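Local atomic coordinates of uncharacterized protein VP1736 (Vibrio parahaemolyticus, PDB entry 3LXQ), a protein that is of unknown function but contains a sulfatase-family domain belonging to the alkaline phosphatase clan. Residues A[50-55]-A[424-429]; A[150-155]-A[190-195]; A[198-203]-A[228-233]; A[319-324]-A[378-383]. All blocks are in the same frame, centred on the assembly; numbering follows the deposited sequence.

Contact 1 (A[50-55]-A[424-429])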
loop_
_atom_site.group_PDB
_atom_site.type_symbol
_atom_site.label_atom_id
_atom_site.label_comp_id
_atom_site.label_asym_id
_atom_site.label_seq_id
_atom_site.Cartn_x
_atom_site.Cartn_y
_atom_site.Cartn_z
ATOM N N ASN A 50 5.403 26.623 -7.404
ATOM C CA ASN A 50 5.283 25.898 -6.146
ATOM C C ASN A 50 3.978 26.203 -5.418
ATOM O O ASN A 50 3.309 25.297 -4.914
ATOM C CB ASN A 50 6.471 26.203 -5.234
ATOM C CG ASN A 50 7.694 25.364 -5.557
ATOM O OD1 ASN A 50 7.806 24.776 -6.638
ATOM N ND2 ASN A 50 8.624 25.304 -4.612
ATOM N N GLN A 51 3.624 27.486 -5.385
ATOM C CA GLN A 51 2.411 27.957 -4.730
ATOM C C GLN A 51 1.153 27.361 -5.345
ATOM O O GLN A 51 0.370 26.728 -4.640
ATOM C CB GLN A 51 2.334 29.484 -4.781
ATOM C CG GLN A 51 1.300 30.065 -3.838
ATOM C CD GLN A 51 1.874 30.376 -2.464
ATOM O OE1 GLN A 51 1.946 31.541 -2.061
ATOM N NE2 GLN A 51 2.296 29.337 -1.744
ATOM N N LYS A 52 0.961 27.573 -6.648
ATOM C CA LYS A 52 -0.173 26.997 -7.371
ATOM C C LYS A 52 -0.255 25.465 -7.175
ATOM O O LYS A 52 -1.320 24.923 -6.872
ATOM C CB LYS A 52 -0.116 27.356 -8.866
ATOM C CG LYS A 52 -1.257 26.754 -9.683
ATOM C CD LYS A 52 -1.236 27.174 -11.133
ATOM C CE LYS A 52 -2.278 26.380 -11.914
ATOM N NZ LYS A 52 -2.292 26.732 -13.361
HETATM N N MSE A 53 0.886 24.795 -7.325
HETATM C CA MSE A 53 0.989 23.352 -7.157
HETATM C C MSE A 53 0.583 22.886 -5.745
HETATM O O MSE A 53 -0.318 22.035 -5.599
HETATM C CB MSE A 53 2.408 22.892 -7.550
HETATM C CG MSE A 53 2.611 21.388 -7.634
HETATM SE SE MSE A 53 3.156 20.647 -5.904
HETATM C CE MSE A 53 5.038 21.137 -5.990
ATOM N N LEU A 54 1.220 23.446 -4.717
ATOM C CA LEU A 54 0.897 23.094 -3.338
ATOM C C LEU A 54 -0.568 23.336 -2.989
ATOM O O LEU A 54 -1.176 22.545 -2.263
ATOM C CB LEU A 54 1.775 23.852 -2.338
ATOM C CG LEU A 54 3.059 23.224 -1.789
ATOM C CD1 LEU A 54 3.137 21.723 -2.078
ATOM C CD2 LEU A 54 4.286 23.938 -2.320
ATOM N N ASP A 55 -1.129 24.436 -3.488
ATOM C CA ASP A 55 -2.517 24.760 -3.194
ATOM C C ASP A 55 -3.447 23.702 -3.751
ATOM O O ASP A 55 -4.359 23.253 -3.056
ATOM C CB ASP A 55 -2.889 26.161 -3.710
ATOM C CG ASP A 55 -2.260 27.267 -2.893
ATOM O OD1 ASP A 55 -1.716 26.976 -1.802
ATOM O OD2 ASP A 55 -2.306 28.430 -3.340
ATOM N N VAL A 424 -9.333 20.384 -14.052
ATOM C CA VAL A 424 -9.168 18.925 -13.951
ATOM C C VAL A 424 -7.748 18.516 -14.346
ATOM O O VAL A 424 -7.137 17.672 -13.691
ATOM C CB VAL A 424 -10.221 18.159 -14.797
ATOM C CG1 VAL A 424 -9.981 16.659 -14.754
ATOM C CG2 VAL A 424 -11.641 18.482 -14.307
ATOM N N ILE A 425 -7.226 19.130 -15.407
ATOM C CA ILE A 425 -5.837 18.896 -15.822
ATOM C C ILE A 425 -4.839 19.417 -14.781
ATOM O O ILE A 425 -3.847 18.757 -14.494
ATOM C CB ILE A 425 -5.527 19.506 -17.219
ATOM C CG1 ILE A 425 -6.328 18.788 -18.310
ATOM C CG2 ILE A 425 -4.028 19.415 -17.538
ATOM C CD1 ILE A 425 -6.175 19.402 -19.714
ATOM N N ASP A 426 -5.122 20.585 -14.209
ATOM C CA ASP A 426 -4.223 21.240 -13.254
ATOM C C ASP A 426 -4.120 20.489 -11.931
ATOM O O ASP A 426 -3.072 20.496 -11.293
ATOM C CB ASP A 426 -4.674 22.678 -12.984
ATOM C CG ASP A 426 -4.280 23.653 -14.102
ATOM O OD1 ASP A 426 -3.832 23.201 -15.181
ATOM O OD2 ASP A 426 -4.419 24.882 -13.896
ATOM N N ARG A 427 -5.218 19.866 -11.513
ATOM C CA ARG A 427 -5.238 19.064 -10.293
ATOM C C ARG A 427 -4.381 17.797 -10.475
ATOM O O ARG A 427 -3.650 17.391 -9.573
ATOM C CB ARG A 427 -6.677 18.700 -9.916
ATOM C CG ARG A 427 -6.770 17.743 -8.733
ATOM C CD ARG A 427 -8.206 17.387 -8.438
ATOM N NE ARG A 427 -8.858 16.792 -9.595
ATOM C CZ ARG A 427 -10.169 16.608 -9.707
ATOM N NH1 ARG A 427 -10.974 16.971 -8.719
ATOM N NH2 ARG A 427 -10.673 16.061 -10.810
ATOM N N ALA A 428 -4.476 17.199 -11.656
ATOM C CA ALA A 428 -3.704 16.007 -12.016
ATOM C C ALA A 428 -2.213 16.335 -12.095
ATOM O O ALA A 428 -1.385 15.646 -11.492
ATOM C CB ALA A 428 -4.199 15.445 -13.347
ATOM N N LYS A 429 -1.890 17.389 -12.846
ATOM C CA LYS A 429 -0.507 17.872 -13.001
ATOM C C LYS A 429 0.110 18.211 -11.642
ATOM O O LYS A 429 1.223 17.769 -11.321
ATOM C CB LYS A 429 -0.451 19.069 -13.979
ATOM C CG LYS A 429 0.944 19.435 -14.488
ATOM C CD LYS A 429 0.884 20.513 -15.582
ATOM C CE LYS A 429 2.240 21.215 -15.765
ATOM N NZ LYS A 429 2.150 22.479 -16.570
#
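The carboxylate of Asp426 is the flat group that meets Lys52, and the ammonium approaches it off its plane: Lys52 NZ stands 52° out of that plane. NZ lies 2.9 Å from Asp426 OD2, a hydrogen bond within a salt bridge. The second oxygen takes little part, since Asp426 OD1 is 4.3 Å from Lys52 NZ, and the pairing is therefore one-pronged. Lys52 CE also comes to 3.3 Å from Asp426 OD2, so the end of the lysine lies over this one oxygen. Every side-chain torsion of Lys52 is close to anti, starting from chi1 at 179°, and this fully extended arm spans the distance between two helices whose backbones do not touch here. The two side chains cross at about a right angle. The bridge joins helix 50-61 to the first turns of helix 422-441, a long helix whose other side packs through Val424 and Ala428 on Val395 of the antiparallel sheet. Farther along the same helix, Leu54 packs against Phe434, so the ion pair lies at the outer margin of a helix-helix interface. The lysine is exposed and only 89 Å² is buried, which would probably leave the charges well screened by solvent. Lys429 NZ, bonded to Lys47 O, lies 6.9 Å from Lys52 NZ, a like charge that the carboxylate, standing to one side of the line between them, may partly offset.

Contact 2 (A[150-155]-A[190-195])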
loop_
_atom_site.group_PDB
_atom_site.type_symbol
_atom_site.label_atom_id
_atom_site.label_comp_id
_atom_site.label_asym_id
_atom_site.label_seq_id
_atom_site.Cartn_x
_atom_site.Cartn_y
_atom_site.Cartn_z
ATOM N N ARG A 150 12.388 6.360 -8.974
ATOM C CA ARG A 150 12.199 5.183 -8.139
ATOM C C ARG A 150 11.553 5.604 -6.823
ATOM O O ARG A 150 11.715 6.737 -6.375
ATOM C CB ARG A 150 13.538 4.484 -7.894
ATOM C CG ARG A 150 14.317 4.179 -9.175
ATOM C CD ARG A 150 15.664 3.488 -8.931
ATOM N NE ARG A 150 16.498 4.135 -7.911
ATOM C CZ ARG A 150 17.348 5.142 -8.129
ATOM N NH1 ARG A 150 17.480 5.663 -9.344
ATOM N NH2 ARG A 150 18.067 5.639 -7.119
ATOM N N ALA A 151 10.798 4.693 -6.213
ATOM C CA ALA A 151 10.329 4.901 -4.836
ATOM C C ALA A 151 11.474 5.303 -3.887
ATOM O O ALA A 151 12.633 4.927 -4.099
ATOM C CB ALA A 151 9.659 3.646 -4.339
ATOM N N VAL A 152 11.128 6.039 -2.830
ATOM C CA VAL A 152 12.095 6.561 -1.863
ATOM C C VAL A 152 12.824 5.473 -1.071
ATOM O O VAL A 152 13.795 5.764 -0.372
ATOM C CB VAL A 152 11.458 7.568 -0.849
ATOM C CG1 VAL A 152 10.677 8.663 -1.560
ATOM C CG2 VAL A 152 10.616 6.845 0.195
ATOM N N VAL A 153 12.367 4.227 -1.180
ATOM C CA VAL A 153 13.095 3.103 -0.561
ATOM C C VAL A 153 14.501 3.022 -1.156
ATOM O O VAL A 153 15.451 2.593 -0.484
ATOM C CB VAL A 153 12.368 1.752 -0.759
ATOM C CG1 VAL A 153 13.145 0.604 -0.094
ATOM C CG2 VAL A 153 10.931 1.826 -0.237
ATOM N N LYS A 154 14.624 3.470 -2.406
ATOM C CA LYS A 154 15.881 3.394 -3.150
ATOM C C LYS A 154 16.540 4.750 -3.411
ATOM O O LYS A 154 17.563 4.818 -4.091
ATOM C CB LYS A 154 15.672 2.649 -4.480
ATOM C CG LYS A 154 15.404 1.173 -4.309
ATOM C CD LYS A 154 15.225 0.466 -5.633
ATOM C CE LYS A 154 15.308 -1.034 -5.425
ATOM N NZ LYS A 154 14.964 -1.787 -6.662
ATOM N N LEU A 155 15.974 5.831 -2.881
ATOM C CA LEU A 155 16.569 7.142 -3.131
ATOM C C LEU A 155 17.483 7.535 -1.975
ATOM O O LEU A 155 17.216 7.184 -0.833
ATOM C CB LEU A 155 15.494 8.191 -3.422
ATOM C CG LEU A 155 14.656 7.938 -4.680
ATOM C CD1 LEU A 155 13.608 9.017 -4.837
ATOM C CD2 LEU A 155 15.518 7.859 -5.948
ATOM N N LYS A 190 16.063 -3.287 3.992
ATOM C CA LYS A 190 16.639 -3.283 5.339
ATOM C C LYS A 190 17.239 -1.932 5.707
ATOM O O LYS A 190 17.044 -1.447 6.814
ATOM C CB LYS A 190 17.711 -4.370 5.491
ATOM C CG LYS A 190 18.063 -4.660 6.940
ATOM C CD LYS A 190 19.516 -4.971 7.125
ATOM C CE LYS A 190 19.687 -6.347 7.728
ATOM N NZ LYS A 190 19.364 -7.387 6.703
ATOM N N THR A 191 17.983 -1.350 4.773
ATOM C CA THR A 191 18.644 -0.066 4.977
ATOM C C THR A 191 17.627 1.061 5.116
ATOM O O THR A 191 17.719 1.881 6.023
ATOM C CB THR A 191 19.662 0.228 3.840
ATOM O OG1 THR A 191 20.673 -0.789 3.845
ATOM C CG2 THR A 191 20.339 1.588 4.022
ATOM N N PHE A 192 16.643 1.092 4.226
ATOM C CA PHE A 192 15.571 2.071 4.350
ATOM C C PHE A 192 14.769 1.899 5.639
ATOM O O PHE A 192 14.374 2.890 6.248
ATOM C CB PHE A 192 14.632 2.007 3.155
ATOM C CG PHE A 192 13.496 2.998 3.219
ATOM C CD1 PHE A 192 13.702 4.337 2.903
ATOM C CD2 PHE A 192 12.213 2.586 3.574
ATOM C CE1 PHE A 192 12.649 5.248 2.928
ATOM C CE2 PHE A 192 11.155 3.498 3.593
ATOM C CZ PHE A 192 11.376 4.833 3.277
ATOM N N PHE A 193 14.503 0.657 6.033
ATOM C CA PHE A 193 13.648 0.422 7.190
ATOM C C PHE A 193 14.403 0.778 8.471
ATOM O O PHE A 193 13.864 1.480 9.323
ATOM C CB PHE A 193 13.123 -1.023 7.238
ATOM C CG PHE A 193 12.086 -1.358 6.179
ATOM C CD1 PHE A 193 11.241 -0.384 5.646
ATOM C CD2 PHE A 193 11.923 -2.673 5.763
ATOM C CE1 PHE A 193 10.273 -0.712 4.686
ATOM C CE2 PHE A 193 10.967 -3.007 4.819
ATOM C CZ PHE A 193 10.133 -2.020 4.282
ATOM N N PHE A 194 15.654 0.322 8.575
ATOM C CA PHE A 194 16.533 0.614 9.723
ATOM C C PHE A 194 16.847 2.096 9.886
ATOM O O PHE A 194 16.937 2.593 11.010
ATOM C CB PHE A 194 17.855 -0.175 9.626
ATOM C CG PHE A 194 17.885 -1.441 10.440
ATOM C CD1 PHE A 194 16.757 -1.886 11.128
ATOM C CD2 PHE A 194 19.049 -2.208 10.494
ATOM C CE1 PHE A 194 16.786 -3.060 11.877
ATOM C CE2 PHE A 194 19.100 -3.395 11.240
ATOM C CZ PHE A 194 17.964 -3.823 11.937
ATOM N N GLY A 195 17.035 2.789 8.768
ATOM C CA GLY A 195 17.265 4.229 8.787
ATOM C C GLY A 195 16.016 5.044 9.111
ATOM O O GLY A 195 16.115 6.237 9.433
#
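Val152 O is approached by three groups: Ser158 OG hydrogen-bonds to it, Leu155 N reaches it in a weak bond, and Phe192 CE1 touches it obliquely at 3.5 Å. The backbone around it is a type I turn from Ala151 to Lys154, closed by Lys154 N to Ala151 O at 3.0 Å. This turn belongs to the long loop between helices 133-141 and 165-171 and presents two valines to helix 189-195. Phe192, with CG trans to its own backbone N (chi1 -180°), reaches out from the helix to lie against them. Val153 CA makes a CH-pi contact over one ring face, 4.0 Å from the centroid and 21° off the normal. Its side chain crosses that of Phe192 at about a right angle, CG1 meeting Phe192 CB at 3.8 Å. Val152 CG2 meets the far end of the ring, 3.8 Å from Phe192 CZ. All three residues are buried, and no hydrogen bond spans the segments. Helix and loop are thus held together here by apolar fit, while the buried carbonyl of Val152 is satisfied from its own loop and asks for no donor from the helix.

Contact 3 (A[198-203]-A[228-233])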
loop_
_atom_site.group_PDB
_atom_site.type_symbol
_atom_site.label_atom_id
_atom_site.label_comp_id
_atom_site.label_asym_id
_atom_site.label_seq_id
_atom_site.Cartn_x
_atom_site.Cartn_y
_atom_site.Cartn_z
ATOM N N PHE A 198 12.206 1.528 11.996
ATOM C CA PHE A 198 12.042 0.114 12.326
ATOM C C PHE A 198 13.091 -0.323 13.356
ATOM O O PHE A 198 14.274 0.004 13.218
ATOM C CB PHE A 198 12.106 -0.756 11.073
ATOM C CG PHE A 198 10.866 -0.695 10.224
ATOM C CD1 PHE A 198 10.630 0.390 9.385
ATOM C CD2 PHE A 198 9.938 -1.731 10.255
ATOM C CE1 PHE A 198 9.485 0.441 8.589
ATOM C CE2 PHE A 198 8.786 -1.688 9.466
ATOM C CZ PHE A 198 8.558 -0.596 8.632
ATOM N N ASP A 199 12.634 -1.034 14.391
ATOM C CA ASP A 199 13.498 -1.526 15.466
ATOM C C ASP A 199 14.129 -2.859 15.086
ATOM O O ASP A 199 15.349 -2.976 14.981
ATOM C CB ASP A 199 12.704 -1.715 16.770
ATOM C CG ASP A 199 12.371 -0.409 17.459
ATOM O OD1 ASP A 199 13.040 0.608 17.184
ATOM O OD2 ASP A 199 11.439 -0.403 18.294
ATOM N N GLN A 200 13.271 -3.857 14.898
ATOM C CA GLN A 200 13.662 -5.230 14.624
ATOM C C GLN A 200 13.406 -5.547 13.153
ATOM O O GLN A 200 12.430 -5.073 12.573
ATOM C CB GLN A 200 12.841 -6.159 15.520
ATOM C CG GLN A 200 12.839 -7.630 15.131
ATOM C CD GLN A 200 11.860 -8.453 15.952
ATOM O OE1 GLN A 200 12.216 -9.506 16.482
ATOM N NE2 GLN A 200 10.622 -7.970 16.072
ATOM N N ILE A 201 14.303 -6.316 12.544
ATOM C CA ILE A 201 14.035 -6.912 11.240
ATOM C C ILE A 201 14.226 -8.415 11.338
ATOM O O ILE A 201 15.287 -8.911 11.750
ATOM C CB ILE A 201 14.882 -6.303 10.091
ATOM C CG1 ILE A 201 14.382 -4.893 9.771
ATOM C CG2 ILE A 201 14.787 -7.170 8.830
ATOM C CD1 ILE A 201 15.178 -4.163 8.716
ATOM N N VAL A 202 13.161 -9.120 10.981
ATOM C CA VAL A 202 13.123 -10.566 10.971
ATOM C C VAL A 202 13.226 -10.971 9.508
ATOM O O VAL A 202 12.403 -10.568 8.688
ATOM C CB VAL A 202 11.799 -11.080 11.588
ATOM C CG1 VAL A 202 11.761 -12.600 11.644
ATOM C CG2 VAL A 202 11.588 -10.481 12.982
ATOM N N GLU A 203 14.253 -11.746 9.175
ATOM C CA GLU A 203 14.453 -12.179 7.797
ATOM C C GLU A 203 14.890 -13.645 7.720
ATOM O O GLU A 203 14.853 -14.349 8.732
ATOM C CB GLU A 203 15.437 -11.250 7.091
ATOM C CG GLU A 203 16.861 -11.334 7.594
ATOM C CD GLU A 203 17.761 -10.351 6.899
ATOM O OE1 GLU A 203 17.956 -10.495 5.671
ATOM O OE2 GLU A 203 18.266 -9.429 7.581
ATOM N N ASP A 228 2.661 -15.065 13.274
ATOM C CA ASP A 228 1.876 -15.581 14.412
ATOM C C ASP A 228 2.710 -15.837 15.678
ATOM O O ASP A 228 2.225 -15.631 16.799
ATOM C CB ASP A 228 1.124 -16.854 13.989
ATOM C CG ASP A 228 0.435 -17.557 15.158
ATOM O OD1 ASP A 228 1.011 -18.547 15.648
ATOM O OD2 ASP A 228 -0.663 -17.124 15.582
ATOM N N GLU A 229 3.945 -16.303 15.484
ATOM C CA GLU A 229 4.924 -16.515 16.568
ATOM C C GLU A 229 5.371 -15.190 17.189
ATOM O O GLU A 229 5.447 -15.059 18.412
ATOM C CB GLU A 229 6.175 -17.236 16.036
ATOM C CG GLU A 229 6.411 -18.656 16.517
ATOM C CD GLU A 229 7.861 -19.105 16.335
ATOM O OE1 GLU A 229 8.521 -18.686 15.352
ATOM O OE2 GLU A 229 8.350 -19.873 17.190
ATOM N N GLU A 230 5.678 -14.224 16.330
ATOM C CA GLU A 230 6.196 -12.923 16.737
ATOM C C GLU A 230 5.127 -12.082 17.410
ATOM O O GLU A 230 5.430 -11.256 18.266
ATOM C CB GLU A 230 6.717 -12.164 15.504
ATOM C CG GLU A 230 8.145 -12.516 15.121
ATOM C CD GLU A 230 9.153 -12.025 16.155
ATOM O OE1 GLU A 230 9.585 -12.839 17.000
ATOM O OE2 GLU A 230 9.492 -10.823 16.149
ATOM N N PHE A 231 3.882 -12.275 16.979
ATOM C CA PHE A 231 2.769 -11.467 17.454
ATOM C C PHE A 231 2.329 -11.990 18.807
ATOM O O PHE A 231 2.101 -11.207 19.720
ATOM C CB PHE A 231 1.596 -11.494 16.470
ATOM C CG PHE A 231 1.919 -10.943 15.096
ATOM C CD1 PHE A 231 2.921 -9.994 14.919
ATOM C CD2 PHE A 231 1.196 -11.367 13.985
ATOM C CE1 PHE A 231 3.208 -9.491 13.664
ATOM C CE2 PHE A 231 1.477 -10.851 12.712
ATOM C CZ PHE A 231 2.492 -9.915 12.560
ATOM N N GLU A 232 2.220 -13.312 18.936
ATOM C CA GLU A 232 1.883 -13.925 20.231
ATOM C C GLU A 232 2.984 -13.694 21.261
ATOM O O GLU A 232 2.729 -13.713 22.471
ATOM C CB GLU A 232 1.580 -15.413 20.086
ATOM C CG GLU A 232 0.361 -15.856 20.905
ATOM C CD GLU A 232 -0.663 -16.588 20.051
ATOM O OE1 GLU A 232 -0.329 -17.010 18.912
ATOM O OE2 GLU A 232 -1.810 -16.730 20.509
ATOM N N ARG A 233 4.197 -13.475 20.759
ATOM C CA ARG A 233 5.342 -13.071 21.564
ATOM C C ARG A 233 5.184 -11.624 22.018
ATOM O O ARG A 233 5.153 -11.353 23.223
ATOM C CB ARG A 233 6.643 -13.244 20.767
ATOM C CG ARG A 233 7.941 -13.060 21.571
ATOM C CD ARG A 233 8.148 -11.594 21.994
ATOM N NE ARG A 233 9.443 -11.030 21.607
ATOM C CZ ARG A 233 10.019 -11.180 20.418
ATOM N NH1 ARG A 233 11.192 -10.614 20.182
ATOM N NH2 ARG A 233 9.424 -11.877 19.459
#
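Strand 200-202 and helix 228-233 run nearly antiparallel, at 150° between their directions, with 12.1 Å between the axes at closest approach. That spacing leaves the contact to side chains: even the nearest CA atoms, those of Val202 and Glu230, are 9.3 Å apart. The pieces belong to a beta-alpha-beta crossover in the alpha/beta domain, in which helix 220-234 lies between strand 200-202 and strand 241-246, both parallel to strand 175-180. Gln200 extends from the strand and Glu230 comes the other way from the helix, its chain bent at chi2, so that amide and carboxylate meet with their planes 65° apart. Glu230 OE2 lies almost equally far from both amide atoms. Gln200 NE2 donates to it at 3.1 Å, a weak bond with an N-H...O angle of only 120°, while Gln200 OE1 stands 3.0 Å from the same OE2 as one acceptor facing another. This second approach would cost energy, a cost that the nearby positive charge of Arg233 may lessen. One helical turn on, that arginine holds the other carboxylate oxygen in a salt bridge, with Glu230 OE1 lying in the guanidinium plane 2.6 Å from Arg233 NH2. Beside this polar group, the contact is closed by a methyl, Val202 CG2, at 3.8 Å from Glu230 OE2.

Contact 4 (A[319-324]-A[378-383])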
loop_
_atom_site.group_PDB
_atom_site.type_symbol
_atom_site.label_atom_id
_atom_site.label_comp_id
_atom_site.label_asym_id
_atom_site.label_seq_id
_atom_site.Cartn_x
_atom_site.Cartn_y
_atom_site.Cartn_z
ATOM N N LYS A 319 -6.552 -0.960 -14.955
ATOM C CA LYS A 319 -6.912 -2.294 -14.473
ATOM C C LYS A 319 -5.742 -2.938 -13.747
ATOM O O LYS A 319 -5.930 -3.673 -12.776
ATOM C CB LYS A 319 -7.362 -3.183 -15.651
ATOM N N HIS A 320 -4.531 -2.636 -14.211
ATOM C CA HIS A 320 -3.322 -3.227 -13.650
ATOM C C HIS A 320 -2.712 -2.470 -12.474
ATOM O O HIS A 320 -1.597 -2.754 -12.064
ATOM C CB HIS A 320 -2.299 -3.474 -14.739
ATOM C CG HIS A 320 -2.718 -4.530 -15.705
ATOM N ND1 HIS A 320 -2.592 -5.873 -15.428
ATOM C CD2 HIS A 320 -3.291 -4.447 -16.931
ATOM C CE1 HIS A 320 -3.051 -6.575 -16.451
ATOM N NE2 HIS A 320 -3.474 -5.733 -17.378
ATOM N N PHE A 321 -3.459 -1.516 -11.934
ATOM C CA PHE A 321 -3.133 -0.918 -10.638
ATOM C C PHE A 321 -4.181 -1.335 -9.615
ATOM O O PHE A 321 -4.059 -1.049 -8.408
ATOM C CB PHE A 321 -3.038 0.605 -10.768
ATOM C CG PHE A 321 -1.842 1.070 -11.559
ATOM C CD1 PHE A 321 -1.864 1.078 -12.953
ATOM C CD2 PHE A 321 -0.693 1.487 -10.908
ATOM C CE1 PHE A 321 -0.756 1.486 -13.690
ATOM C CE2 PHE A 321 0.416 1.904 -11.630
ATOM C CZ PHE A 321 0.382 1.912 -13.027
ATOM N N HIS A 322 -5.211 -2.024 -10.101
ATOM C CA HIS A 322 -6.332 -2.435 -9.279
ATOM C C HIS A 322 -5.937 -3.607 -8.378
ATOM O O HIS A 322 -5.408 -4.618 -8.829
ATOM C CB HIS A 322 -7.550 -2.732 -10.159
ATOM C CG HIS A 322 -8.826 -2.937 -9.401
ATOM N ND1 HIS A 322 -9.850 -3.728 -9.880
ATOM C CD2 HIS A 322 -9.251 -2.459 -8.208
ATOM C CE1 HIS A 322 -10.849 -3.726 -9.017
ATOM N NE2 HIS A 322 -10.511 -2.964 -7.992
ATOM N N ILE A 323 -6.174 -3.440 -7.081
ATOM C CA ILE A 323 -5.635 -4.346 -6.082
ATOM C C ILE A 323 -6.673 -4.585 -4.999
ATOM O O ILE A 323 -7.549 -3.750 -4.787
ATOM C CB ILE A 323 -4.304 -3.808 -5.451
ATOM C CG1 ILE A 323 -4.443 -2.362 -4.955
ATOM C CG2 ILE A 323 -3.175 -3.855 -6.462
ATOM C CD1 ILE A 323 -3.386 -1.960 -3.907
ATOM N N PRO A 324 -6.600 -5.743 -4.328
ATOM C CA PRO A 324 -7.444 -5.958 -3.158
ATOM C C PRO A 324 -6.930 -5.175 -1.961
ATOM O O PRO A 324 -5.740 -4.883 -1.869
ATOM C CB PRO A 324 -7.289 -7.457 -2.894
ATOM C CG PRO A 324 -5.917 -7.784 -3.413
ATOM C CD PRO A 324 -5.747 -6.909 -4.618
ATOM N N ALA A 378 -7.692 8.140 -7.569
ATOM C CA ALA A 378 -6.521 7.274 -7.534
ATOM C C ALA A 378 -5.434 7.864 -8.420
ATOM O O ALA A 378 -5.666 8.182 -9.617
ATOM C CB ALA A 378 -6.879 5.847 -8.017
HETATM N N MSE A 379 -4.256 8.019 -7.836
HETATM C CA MSE A 379 -3.067 8.357 -8.602
HETATM C C MSE A 379 -2.348 7.076 -8.972
HETATM O O MSE A 379 -2.169 6.207 -8.135
HETATM C CB MSE A 379 -2.115 9.230 -7.776
HETATM C CG MSE A 379 -2.798 10.345 -7.018
HETATM SE SE MSE A 379 -1.359 11.424 -6.255
HETATM C CE MSE A 379 -2.276 12.015 -4.597
HETATM N N MSE A 380 -1.913 6.966 -10.218
HETATM C CA MSE A 380 -1.090 5.824 -10.589
HETATM C C MSE A 380 0.023 6.146 -11.584
HETATM O O MSE A 380 -0.157 6.921 -12.534
HETATM C CB MSE A 380 -1.935 4.587 -10.946
HETATM C CG MSE A 380 -2.954 4.776 -12.013
HETATM SE SE MSE A 380 -4.638 3.799 -11.713
HETATM C CE MSE A 380 -5.740 5.372 -12.013
ATOM N N GLN A 381 1.201 5.595 -11.294
ATOM C CA GLN A 381 2.396 5.834 -12.089
ATOM C C GLN A 381 2.779 4.559 -12.789
ATOM O O GLN A 381 3.082 3.559 -12.136
ATOM C CB GLN A 381 3.554 6.277 -11.200
ATOM C CG GLN A 381 4.770 6.776 -11.959
ATOM C CD GLN A 381 4.682 8.260 -12.300
ATOM O OE1 GLN A 381 4.255 9.068 -11.473
ATOM N NE2 GLN A 381 5.107 8.626 -13.516
ATOM N N TYR A 382 2.759 4.602 -14.120
ATOM C CA TYR A 382 3.213 3.506 -14.945
ATOM C C TYR A 382 4.500 3.943 -15.650
ATOM O O TYR A 382 4.455 4.574 -16.714
ATOM C CB TYR A 382 2.129 3.086 -15.956
ATOM C CG TYR A 382 2.538 1.921 -16.831
ATOM C CD1 TYR A 382 2.600 0.624 -16.305
ATOM C CD2 TYR A 382 2.864 2.105 -18.178
ATOM C CE1 TYR A 382 2.978 -0.448 -17.083
ATOM C CE2 TYR A 382 3.248 1.032 -18.972
ATOM C CZ TYR A 382 3.302 -0.242 -18.413
ATOM O OH TYR A 382 3.668 -1.324 -19.161
ATOM N N ASP A 383 5.642 3.614 -15.041
ATOM C CA ASP A 383 6.956 4.091 -15.523
ATOM C C ASP A 383 7.009 5.632 -15.578
ATOM O O ASP A 383 6.975 6.294 -14.543
ATOM C CB ASP A 383 7.308 3.451 -16.888
ATOM C CG ASP A 383 7.469 1.933 -16.799
ATOM O OD1 ASP A 383 7.865 1.436 -15.720
ATOM O OD2 ASP A 383 7.215 1.237 -17.813
#
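Phe321 and Met380 meet through their first torsions: at chi1 -70° the Phe321 ring swings away from its own carbonyl, while Met380, at 55°, tucks CG between its backbone N and C. Beyond CG the Met380 chain bends, bringing the selenium (the residue is selenomethionine) beside Phe321 CB at the base of the ring, and its end then leads away. The contact joins the start of strand 322-328, in the mixed sheet of the alpha/beta domain, to strand 377-382, an outermost strand of the five-stranded antiparallel sheet. Met380 CB sits over one face of the Phe321 ring in a CH-pi contact, 3.6 Å from the centroid and 22° off the normal. Its selenium lies obliquely to the ring at 4.6 Å from the centroid, a Met-aromatic contact. The ring's edge is used too: Gln381 O lies in its plane, 3.2 Å from Phe321 CE2, where the positive rim of the ring suits a carbonyl oxygen. Thr131 and Val316 also touch Phe321, and all four residues of the contact are buried. Tyr382 OH is bonded to Val310 O and Ala313 N; at the other end of the side chain, Phe321 CZ is 3.6 Å from Tyr382 CB.

Contact 1 joins helices from near the two ends of the modelled chain, and contacts 2, 3 and 4 follow one another in series between its segments. Contacts 2 and 3 touch: helix 189-195 leads into strand 200-202, and the Lys190 to Glu203 salt bridge (NZ to OE2 2.5 Å) ties them together within the sulfatase-family domain. Contact 4 reaches the same mixed sheet as contact 3, yet their centres are about 30 Å apart on opposite sides of the chain's centre. Contacts 1 and 4 have centres about 21 Å apart; contact 4 uses an outermost strand of the C-terminal antiparallel sheet, and contact 1 a helix packed on that sheet, so the set runs from the alpha/beta domain to its C-terminal addition.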